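Local coordinates for protein ribonucleoside-diphosphate reductase (Pseudomonas aeruginosa, PDB 5IM3) that probably reduces ribonucleoside diphosphates to deoxyribonucleotides for DNA synthesis, with its activity regulated allosterically by bound nucleotides, at residues Y345-S350 with E624-T629; G664-L669 with E786-N791; L671-Y676 with V810-A815; T774-N777 with S782-I785. All coordinates share one frame; numbering follows the deposited sequence.

Contact 1. Residues Y345-S350 with E624-T629; sequences YNLLSS and EKTVKT
T626 OG1 is held by hydrogen bonds to L623 O, in the turn before it, and to H612 NE2. This fixes the rotation of the threonine and leaves its methyl, CG2, to meet L347. L347 touches the partner helix with both methyls. L347 CD1 lies 3.7 Å from T626 CG2, and the two side chains meet at about a right angle. L347 CD2 reaches the next turn of the partner helix and lies 3.7 Å from T629 CG2, where the side chains run past each other in opposite directions. With CG anti to the backbone N (chi1 -164°), the branch is carried to the partner helix, and CD1 and CD2 fork toward T626 and T629. Helix 337-349, in the all-alpha domain, is thereby packed on helix 620-640 of the barrel domain. The contact is buried and purely apolar between the segments. T629 OG1 turns to E343 OE2, one turn before L347 on the first helix, so a polar bond accompanies the methyl contact. D352 and Y353 also touch L347. Y345 O accepts from both S349 N and S349 OG, the latter at 2.7 Å. The S349 hydroxyl also sits over the centre of one face of the Y345 ring.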
# COMPACT_ATOMS: atom_id res chain seq x y z
N TYR A 345 -44.63 -31.95 -28.51
CA TYR A 345 -43.42 -32.62 -28.97
C TYR A 345 -42.76 -31.85 -30.10
O TYR A 345 -41.53 -31.70 -30.13
CB TYR A 345 -43.73 -34.05 -29.41
CG TYR A 345 -42.68 -34.63 -30.33
CD1 TYR A 345 -41.50 -35.15 -29.82
CD2 TYR A 345 -42.87 -34.64 -31.70
CE1 TYR A 345 -40.53 -35.66 -30.66
CE2 TYR A 345 -41.91 -35.15 -32.55
CZ TYR A 345 -40.75 -35.67 -32.03
OH TYR A 345 -39.80 -36.18 -32.88
N ASN A 346 -43.56 -31.36 -31.05
CA ASN A 346 -42.99 -30.61 -32.17
C ASN A 346 -42.32 -29.33 -31.69
O ASN A 346 -41.26 -28.95 -32.21
CB ASN A 346 -44.09 -30.28 -33.18
CG ASN A 346 -44.52 -31.50 -33.98
OD1 ASN A 346 -43.75 -32.43 -34.19
ND2 ASN A 346 -45.78 -31.49 -34.43
N LEU A 347 -42.90 -28.66 -30.70
CA LEU A 347 -42.30 -27.43 -30.19
C LEU A 347 -40.98 -27.71 -29.50
O LEU A 347 -40.01 -26.95 -29.65
CB LEU A 347 -43.27 -26.73 -29.24
CG LEU A 347 -42.93 -25.27 -28.94
CD1 LEU A 347 -43.16 -24.40 -30.18
CD2 LEU A 347 -43.74 -24.75 -27.76
N LEU A 348 -40.91 -28.80 -28.73
CA LEU A 348 -39.70 -29.11 -27.97
C LEU A 348 -38.59 -29.66 -28.86
O LEU A 348 -37.46 -29.17 -28.82
CB LEU A 348 -40.03 -30.11 -26.86
CG LEU A 348 -40.90 -29.60 -25.71
CD1 LEU A 348 -41.32 -30.75 -24.81
CD2 LEU A 348 -40.15 -28.55 -24.90
N SER A 349 -38.90 -30.67 -29.67
CA SER A 349 -37.89 -31.33 -30.48
C SER A 349 -37.28 -30.42 -31.54
O SER A 349 -36.18 -30.70 -32.02
CB SER A 349 -38.49 -32.57 -31.16
OG SER A 349 -39.60 -32.23 -31.96
N SER A 350 -37.98 -29.35 -31.93
CA SER A 350 -37.45 -28.39 -32.89
C SER A 350 -36.59 -27.31 -32.25
O SER A 350 -35.98 -26.52 -32.98
CB SER A 350 -38.60 -27.72 -33.65
OG SER A 350 -39.33 -26.87 -32.78
N GLU A 624 -45.61 -16.08 -32.97
CA GLU A 624 -46.93 -16.20 -32.34
C GLU A 624 -47.30 -17.66 -32.10
O GLU A 624 -47.79 -18.01 -31.02
CB GLU A 624 -47.98 -15.51 -33.21
CG GLU A 624 -49.41 -15.71 -32.72
CD GLU A 624 -50.41 -14.86 -33.47
OE1 GLU A 624 -50.02 -14.21 -34.47
OE2 GLU A 624 -51.59 -14.84 -33.07
N LYS A 625 -47.06 -18.52 -33.10
CA LYS A 625 -47.41 -19.93 -32.95
C LYS A 625 -46.65 -20.58 -31.80
O LYS A 625 -47.23 -21.35 -31.03
CB LYS A 625 -47.13 -20.67 -34.26
CG LYS A 625 -48.04 -20.24 -35.39
CD LYS A 625 -47.26 -20.00 -36.66
CE LYS A 625 -48.15 -19.53 -37.79
NZ LYS A 625 -47.36 -19.24 -39.02
N THR A 626 -45.36 -20.27 -31.66
CA THR A 626 -44.58 -20.88 -30.59
C THR A 626 -44.99 -20.34 -29.23
O THR A 626 -45.06 -21.10 -28.25
CB THR A 626 -43.09 -20.63 -30.84
OG1 THR A 626 -42.86 -19.22 -30.93
CG2 THR A 626 -42.64 -21.31 -32.13
N VAL A 627 -45.28 -19.04 -29.14
CA VAL A 627 -45.69 -18.46 -27.86
C VAL A 627 -47.04 -19.03 -27.44
O VAL A 627 -47.25 -19.35 -26.26
CB VAL A 627 -45.73 -16.92 -27.95
CG1 VAL A 627 -46.37 -16.32 -26.70
CG2 VAL A 627 -44.33 -16.38 -28.13
N LYS A 628 -47.98 -19.15 -28.37
CA LYS A 628 -49.29 -19.70 -28.04
C LYS A 628 -49.17 -21.08 -27.43
O LYS A 628 -49.82 -21.39 -26.43
CB LYS A 628 -50.18 -19.74 -29.28
CG LYS A 628 -50.80 -18.41 -29.66
CD LYS A 628 -51.77 -18.58 -30.84
CE LYS A 628 -52.68 -17.37 -30.99
NZ LYS A 628 -53.76 -17.63 -31.99
N THR A 629 -48.33 -21.94 -28.02
CA THR A 629 -48.16 -23.28 -27.49
C THR A 629 -47.34 -23.28 -26.20
O THR A 629 -47.59 -24.10 -25.31
CB THR A 629 -47.50 -24.18 -28.53
OG1 THR A 629 -48.33 -24.25 -29.69
CG2 THR A 629 -47.30 -25.59 -27.99

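Contact 2. Residues G664-L669 with E786-N791; sequences GFQDAL and EPTYQN
E786 comes first, and it meets Q666 through its backbone: E786 O lies 3.4 Å from Q666 CB. Water 1 joins the same two residues. It accepts from Q666 N at 3.1 Å and lies 2.7 Å from E786 O. The carboxylate of E786 turns elsewhere, with OE1 bonded to Y879 OH. P787 follows, and its CA packs 3.4 Å from Q666 OE1. The proline ring also rests on Y676. Q666 belongs to the first turn of helix 665-672, which follows strand 659-663 in a beta-alpha step of the barrel, with G664 at the N-cap position. Its backbone N-H therefore has no helical carbonyl one turn earlier, and the water takes that place. T788 makes the direct bond. T788 N donates to Q666 OE1 at 3.1 Å, with a nearly straight N-H...O angle of 164°. The donor lies in the plane of the amide carbonyl, on a lone pair. The glutamine chain bends at chi2 (71°), which brings OE1 to T788 N. T788 OG1 lies 3.2 Å from Q666 CG, a close packing contact, and the two side chains meet at about a right angle. The hydroxyl itself bonds to Y670 OH, farther along the same helix.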
# COMPACT_ATOMS: atom_id res chain seq x y z
N GLY A 664 -31.01 -17.14 -26.44
CA GLY A 664 -30.42 -16.93 -27.75
C GLY A 664 -30.42 -15.49 -28.21
O GLY A 664 -30.30 -15.24 -29.41
N PHE A 665 -30.54 -14.54 -27.28
CA PHE A 665 -30.61 -13.13 -27.67
C PHE A 665 -29.32 -12.68 -28.33
O PHE A 665 -29.33 -12.06 -29.40
CB PHE A 665 -30.92 -12.27 -26.44
CG PHE A 665 -31.13 -10.82 -26.77
CD1 PHE A 665 -32.38 -10.35 -27.15
CD2 PHE A 665 -30.08 -9.92 -26.69
CE1 PHE A 665 -32.57 -9.02 -27.46
CE2 PHE A 665 -30.26 -8.58 -26.99
CZ PHE A 665 -31.51 -8.13 -27.37
N GLN A 666 -28.18 -12.97 -27.70
CA GLN A 666 -26.90 -12.59 -28.27
C GLN A 666 -26.71 -13.22 -29.65
O GLN A 666 -26.26 -12.56 -30.59
CB GLN A 666 -25.76 -12.98 -27.33
CG GLN A 666 -24.35 -12.83 -27.91
CD GLN A 666 -23.94 -11.38 -28.08
OE1 GLN A 666 -23.20 -10.83 -27.25
NE2 GLN A 666 -24.39 -10.75 -29.15
N ASP A 667 -27.07 -14.50 -29.78
CA ASP A 667 -26.96 -15.16 -31.08
C ASP A 667 -27.94 -14.57 -32.09
O ASP A 667 -27.63 -14.51 -33.28
CB ASP A 667 -27.20 -16.66 -30.91
CG ASP A 667 -26.08 -17.35 -30.16
OD1 ASP A 667 -25.14 -16.66 -29.72
OD2 ASP A 667 -26.15 -18.59 -29.99
N ALA A 668 -29.11 -14.12 -31.63
CA ALA A 668 -30.03 -13.44 -32.54
C ALA A 668 -29.45 -12.13 -33.04
O ALA A 668 -29.68 -11.73 -34.18
CB ALA A 668 -31.37 -13.21 -31.85
N LEU A 669 -28.70 -11.42 -32.18
CA LEU A 669 -28.01 -10.21 -32.62
C LEU A 669 -26.99 -10.53 -33.71
O LEU A 669 -26.89 -9.80 -34.70
CB LEU A 669 -27.32 -9.53 -31.43
CG LEU A 669 -28.19 -8.89 -30.36
CD1 LEU A 669 -27.32 -8.39 -29.21
CD2 LEU A 669 -29.01 -7.74 -30.92
N GLU A 786 -27.76 -12.74 -21.97
CA GLU A 786 -26.37 -12.47 -21.64
C GLU A 786 -25.58 -12.14 -22.90
O GLU A 786 -25.74 -12.80 -23.93
CB GLU A 786 -25.74 -13.67 -20.94
CG GLU A 786 -26.38 -14.05 -19.61
CD GLU A 786 -25.90 -13.18 -18.47
OE1 GLU A 786 -24.79 -12.62 -18.57
OE2 GLU A 786 -26.64 -13.06 -17.46
N PRO A 787 -24.71 -11.13 -22.86
CA PRO A 787 -23.68 -11.02 -23.90
C PRO A 787 -22.69 -12.16 -23.76
O PRO A 787 -22.47 -12.69 -22.66
CB PRO A 787 -23.03 -9.66 -23.62
CG PRO A 787 -23.25 -9.44 -22.16
CD PRO A 787 -24.59 -10.06 -21.86
N THR A 788 -22.09 -12.55 -24.88
CA THR A 788 -21.09 -13.61 -24.85
C THR A 788 -20.02 -13.29 -23.82
O THR A 788 -19.41 -12.21 -23.85
CB THR A 788 -20.45 -13.76 -26.24
OG1 THR A 788 -21.48 -14.04 -27.20
CG2 THR A 788 -19.43 -14.89 -26.26
N TYR A 789 -19.80 -14.22 -22.89
CA TYR A 789 -18.78 -14.00 -21.87
C TYR A 789 -17.38 -14.08 -22.46
O TYR A 789 -16.49 -13.31 -22.08
CB TYR A 789 -18.95 -15.01 -20.73
CG TYR A 789 -18.08 -14.71 -19.53
CD1 TYR A 789 -18.41 -13.68 -18.66
CD2 TYR A 789 -16.93 -15.45 -19.27
CE1 TYR A 789 -17.62 -13.40 -17.56
CE2 TYR A 789 -16.14 -15.17 -18.18
CZ TYR A 789 -16.49 -14.14 -17.32
OH TYR A 789 -15.71 -13.85 -16.23
N GLN A 790 -17.16 -15.00 -23.41
CA GLN A 790 -15.91 -15.05 -24.14
C GLN A 790 -16.11 -15.86 -25.41
O GLN A 790 -16.75 -16.92 -25.38
CB GLN A 790 -14.78 -15.65 -23.29
CG GLN A 790 -15.14 -16.96 -22.62
CD GLN A 790 -14.05 -17.45 -21.69
OE1 GLN A 790 -12.94 -16.91 -21.67
NE2 GLN A 790 -14.36 -18.48 -20.91
N ASN A 791 -15.57 -15.36 -26.52
CA ASN A 791 -15.70 -16.02 -27.81
C ASN A 791 -14.91 -17.32 -27.91
O ASN A 791 -15.00 -18.00 -28.93
CB ASN A 791 -15.25 -15.07 -28.93
CG ASN A 791 -16.10 -13.81 -28.99
OD1 ASN A 791 -17.33 -13.87 -28.95
ND2 ASN A 791 -15.44 -12.66 -29.07
O HOH W 1 -27.78 -14.30 -24.98

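Contact 3. Residues L671-Y676 with V810-A815; sequences LQHIPY and VRDLKA
A Schellman motif ends helix 665-672, and its residue of positive phi, H673, reaches across to D812 on helix 807-815. The contact thus links the C-terminal end of one helix of the barrel domain to the side of another. It is a histidine-carboxylate hydrogen bond: H673 NE2 donates to D812 OD1 at 3.3 Å. The bond is long and bent, with an N-H...O angle of 141°. OD1 is met on its syn side, and the oxygen sits at the edge of the imidazole, near the ring plane. Ring and carboxylate are turned 43° from each other. The other oxygen, D812 OD2, is bonded to Y848 OH, so the carboxylate is gripped at both oxygens and its rotation is restrained. Helix 842-847 lies beside this pair, and L847 touches both H673 and D812. The histidine is exposed, while D812 is buried. The backbones stay well apart: the nearest CA atoms, those of H673 and D812, are 9.4 Å from each other. Helix 807-815 is also tied by K814 to E216 of the second ATP cone, through a salt bridge. A second touch is made by R811 and L671. R811 extends toward the first helix and bends at chi3 (64°), which brings its guanidinium obliquely to L671, where R811 NH2 is 3.4 Å from L671 CD2.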
# COMPACT_ATOMS: atom_id res chain seq x y z
N LEU A 671 -27.06 -12.86 -35.94
CA LEU A 671 -27.73 -13.13 -37.21
C LEU A 671 -28.19 -11.85 -37.90
O LEU A 671 -28.38 -11.86 -39.12
CB LEU A 671 -28.92 -14.06 -36.99
CG LEU A 671 -28.58 -15.48 -36.55
CD1 LEU A 671 -29.84 -16.29 -36.32
CD2 LEU A 671 -27.69 -16.17 -37.59
N GLN A 672 -28.38 -10.77 -37.15
CA GLN A 672 -28.71 -9.48 -37.72
C GLN A 672 -27.48 -8.58 -37.87
O GLN A 672 -27.60 -7.46 -38.37
CB GLN A 672 -29.77 -8.78 -36.86
CG GLN A 672 -31.02 -9.62 -36.64
CD GLN A 672 -31.98 -8.99 -35.65
OE1 GLN A 672 -32.78 -8.13 -36.02
NE2 GLN A 672 -31.90 -9.41 -34.39
N HIS A 673 -26.31 -9.06 -37.45
CA HIS A 673 -25.07 -8.28 -37.48
C HIS A 673 -25.22 -6.99 -36.68
O HIS A 673 -24.72 -5.93 -37.07
CB HIS A 673 -24.64 -7.99 -38.91
CG HIS A 673 -24.31 -9.22 -39.70
ND1 HIS A 673 -25.26 -9.93 -40.40
CD2 HIS A 673 -23.14 -9.88 -39.88
CE1 HIS A 673 -24.69 -10.97 -40.99
NE2 HIS A 673 -23.40 -10.96 -40.69
N ILE A 674 -25.92 -7.08 -35.56
CA ILE A 674 -26.10 -5.95 -34.64
C ILE A 674 -25.14 -6.15 -33.47
O ILE A 674 -25.22 -7.18 -32.79
CB ILE A 674 -27.55 -5.85 -34.14
CG1 ILE A 674 -28.52 -5.69 -35.30
CG2 ILE A 674 -27.68 -4.68 -33.16
CD1 ILE A 674 -29.98 -5.67 -34.88
N PRO A 675 -24.22 -5.21 -33.22
CA PRO A 675 -23.42 -5.31 -31.99
C PRO A 675 -24.27 -4.99 -30.78
O PRO A 675 -25.16 -4.14 -30.83
CB PRO A 675 -22.32 -4.26 -32.20
CG PRO A 675 -22.91 -3.28 -33.15
CD PRO A 675 -23.82 -4.06 -34.05
N TYR A 676 -23.99 -5.69 -29.68
CA TYR A 676 -24.79 -5.48 -28.48
C TYR A 676 -24.68 -4.04 -28.00
O TYR A 676 -25.65 -3.49 -27.46
CB TYR A 676 -24.35 -6.45 -27.37
CG TYR A 676 -25.49 -6.90 -26.47
CD1 TYR A 676 -26.60 -6.09 -26.25
CD2 TYR A 676 -25.46 -8.15 -25.85
CE1 TYR A 676 -27.63 -6.51 -25.43
CE2 TYR A 676 -26.49 -8.57 -25.03
CZ TYR A 676 -27.58 -7.74 -24.83
OH TYR A 676 -28.61 -8.15 -24.02
N VAL A 810 -16.56 -17.38 -36.29
CA VAL A 810 -15.83 -18.07 -37.36
C VAL A 810 -16.58 -17.95 -38.68
O VAL A 810 -15.97 -17.82 -39.74
CB VAL A 810 -15.59 -19.54 -36.97
CG1 VAL A 810 -16.83 -20.19 -36.41
CG2 VAL A 810 -15.10 -20.34 -38.18
N ARG A 811 -17.91 -17.98 -38.63
CA ARG A 811 -18.69 -17.88 -39.87
C ARG A 811 -18.49 -16.52 -40.53
O ARG A 811 -18.37 -16.44 -41.76
CB ARG A 811 -20.17 -18.13 -39.57
CG ARG A 811 -21.04 -18.27 -40.81
CD ARG A 811 -22.40 -18.86 -40.47
NE ARG A 811 -23.18 -18.00 -39.58
CZ ARG A 811 -24.01 -17.04 -39.99
NH1 ARG A 811 -24.17 -16.80 -41.28
NH2 ARG A 811 -24.67 -16.31 -39.10
N ASP A 812 -18.44 -15.45 -39.74
CA ASP A 812 -18.22 -14.12 -40.30
C ASP A 812 -16.79 -13.97 -40.80
O ASP A 812 -16.55 -13.34 -41.83
CB ASP A 812 -18.53 -13.04 -39.27
CG ASP A 812 -20.01 -12.69 -39.21
OD1 ASP A 812 -20.68 -12.75 -40.26
OD2 ASP A 812 -20.50 -12.34 -38.12
N LEU A 813 -15.82 -14.54 -40.08
CA LEU A 813 -14.43 -14.47 -40.51
C LEU A 813 -14.20 -15.22 -41.82
O LEU A 813 -13.25 -14.89 -42.55
CB LEU A 813 -13.50 -15.02 -39.43
CG LEU A 813 -13.45 -14.22 -38.12
CD1 LEU A 813 -12.62 -14.95 -37.07
CD2 LEU A 813 -12.88 -12.83 -38.38
N LYS A 814 -15.03 -16.21 -42.13
CA LYS A 814 -14.92 -16.88 -43.42
C LYS A 814 -15.34 -15.95 -44.55
O LYS A 814 -14.65 -15.86 -45.57
CB LYS A 814 -15.78 -18.15 -43.42
CG LYS A 814 -15.24 -19.26 -42.55
CD LYS A 814 -16.17 -20.45 -42.61
CE LYS A 814 -15.52 -21.69 -42.04
NZ LYS A 814 -16.34 -22.89 -42.35
N ALA A 815 -16.47 -15.26 -44.38
CA ALA A 815 -16.92 -14.33 -45.41
C ALA A 815 -15.85 -13.30 -45.74
O ALA A 815 -15.63 -12.97 -46.91
CB ALA A 815 -18.21 -13.64 -44.95

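Contact 4. Residues T774-N777 with S782-I785; sequences TIAN and SQSI
The amides of N777 and Q783 meet through one atom each, with their planes 53° apart. Q783 NE2 donates to N777 OD1 at 3.3 Å, but the N-H...O angle is 123° and the bond is weak. The oxygen of the same amide meets the helix too: Q783 OE1 lies 3.3 Å from A776 CB. That oxygen has a weak hydrogen bond to T772 OG1, so the amide is lightly held at both ends. A turn at chi2 (-70°) lays the Q783 amide against the helix. A776 also packs against the loop backbone, with its CB 3.7 Å from S782 O. The CA atoms of A776 and Q783 are 5.8 Å apart. The arrangement is a local chain reversal in the barrel domain: helix 773-779 ends, and the loop turns back alongside it. T772 OG1 helps to hold the loop by bonding S784 N. S782 joins the loop to the start of helix 665-672, its OG bonded to D667 N and its backbone to G664. Around the helix, A776 and I775 touch M663 of strand 659-663, N777 meets L298 of helix 297-307, and I775 rests on L360 of helix 357-362.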
# COMPACT_ATOMS: atom_id res chain seq x y z
N THR A 774 -28.72 -24.68 -18.63
CA THR A 774 -28.79 -26.01 -19.22
C THR A 774 -29.54 -25.99 -20.55
O THR A 774 -29.06 -26.56 -21.54
CB THR A 774 -29.44 -26.98 -18.24
OG1 THR A 774 -28.69 -27.01 -17.02
CG2 THR A 774 -29.50 -28.38 -18.83
N ILE A 775 -30.71 -25.35 -20.59
CA ILE A 775 -31.56 -25.47 -21.77
C ILE A 775 -31.01 -24.69 -22.96
O ILE A 775 -31.33 -25.03 -24.11
CB ILE A 775 -33.00 -25.02 -21.45
CG1 ILE A 775 -33.05 -23.56 -21.00
CG2 ILE A 775 -33.61 -25.93 -20.38
CD1 ILE A 775 -34.46 -23.05 -20.74
N ALA A 776 -30.20 -23.66 -22.74
CA ALA A 776 -29.48 -23.04 -23.84
C ALA A 776 -28.42 -23.98 -24.40
O ALA A 776 -28.23 -24.07 -25.62
CB ALA A 776 -28.86 -21.72 -23.39
N ASN A 777 -27.71 -24.69 -23.52
CA ASN A 777 -26.75 -25.69 -23.97
C ASN A 777 -27.45 -26.82 -24.71
O ASN A 777 -26.92 -27.36 -25.69
CB ASN A 777 -25.97 -26.25 -22.78
CG ASN A 777 -24.99 -25.25 -22.20
OD1 ASN A 777 -25.01 -24.07 -22.55
ND2 ASN A 777 -24.13 -25.72 -21.31
N SER A 782 -27.10 -18.99 -27.09
CA SER A 782 -26.53 -18.19 -26.02
C SER A 782 -27.50 -18.12 -24.83
O SER A 782 -28.70 -18.37 -24.96
CB SER A 782 -26.19 -16.78 -26.50
OG SER A 782 -27.32 -16.15 -27.09
N GLN A 783 -26.95 -17.75 -23.67
CA GLN A 783 -27.73 -17.72 -22.44
C GLN A 783 -28.67 -16.52 -22.41
O GLN A 783 -28.23 -15.38 -22.55
CB GLN A 783 -26.79 -17.67 -21.23
CG GLN A 783 -25.70 -18.74 -21.23
CD GLN A 783 -26.25 -20.13 -20.99
OE1 GLN A 783 -27.44 -20.30 -20.72
NE2 GLN A 783 -25.38 -21.13 -21.09
N SER A 784 -29.96 -16.79 -22.20
CA SER A 784 -31.00 -15.79 -22.01
C SER A 784 -30.71 -14.47 -22.74
O SER A 784 -30.81 -14.41 -23.97
CB SER A 784 -31.22 -15.54 -20.52
OG SER A 784 -30.02 -15.17 -19.88
N ILE A 785 -30.36 -13.42 -21.99
CA ILE A 785 -30.05 -12.11 -22.54
C ILE A 785 -28.58 -11.77 -22.34
O ILE A 785 -28.19 -10.61 -22.53
CB ILE A 785 -30.95 -11.02 -21.93
CG1 ILE A 785 -30.94 -11.11 -20.40
CG2 ILE A 785 -32.36 -11.13 -22.48
CD1 ILE A 785 -31.76 -10.04 -19.71

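Overall arrangement
Contacts 2, 3 and 4 form a connected group, while contact 1 stands apart, its nearest atoms about 8 Å from contact 4. Contacts 2 and 3 share helix 665-672, one at its start and the other at its end. Contacts 2 and 4 use successive parts of the loop after helix 773-779, and they touch where the loop meets the start of helix 665-672. Y676 OH bonds to I785 O, which joins contacts 3 and 4. Contact 4 lies nearest the centre of the chain. The chemistry differs with place: methyl packing in buried contact 1, amide and water bonds in partly buried contact 2, weak amide pairing in contact 4, also partly buried, and a histidine-carboxylate bond with exposed residues in contact 3.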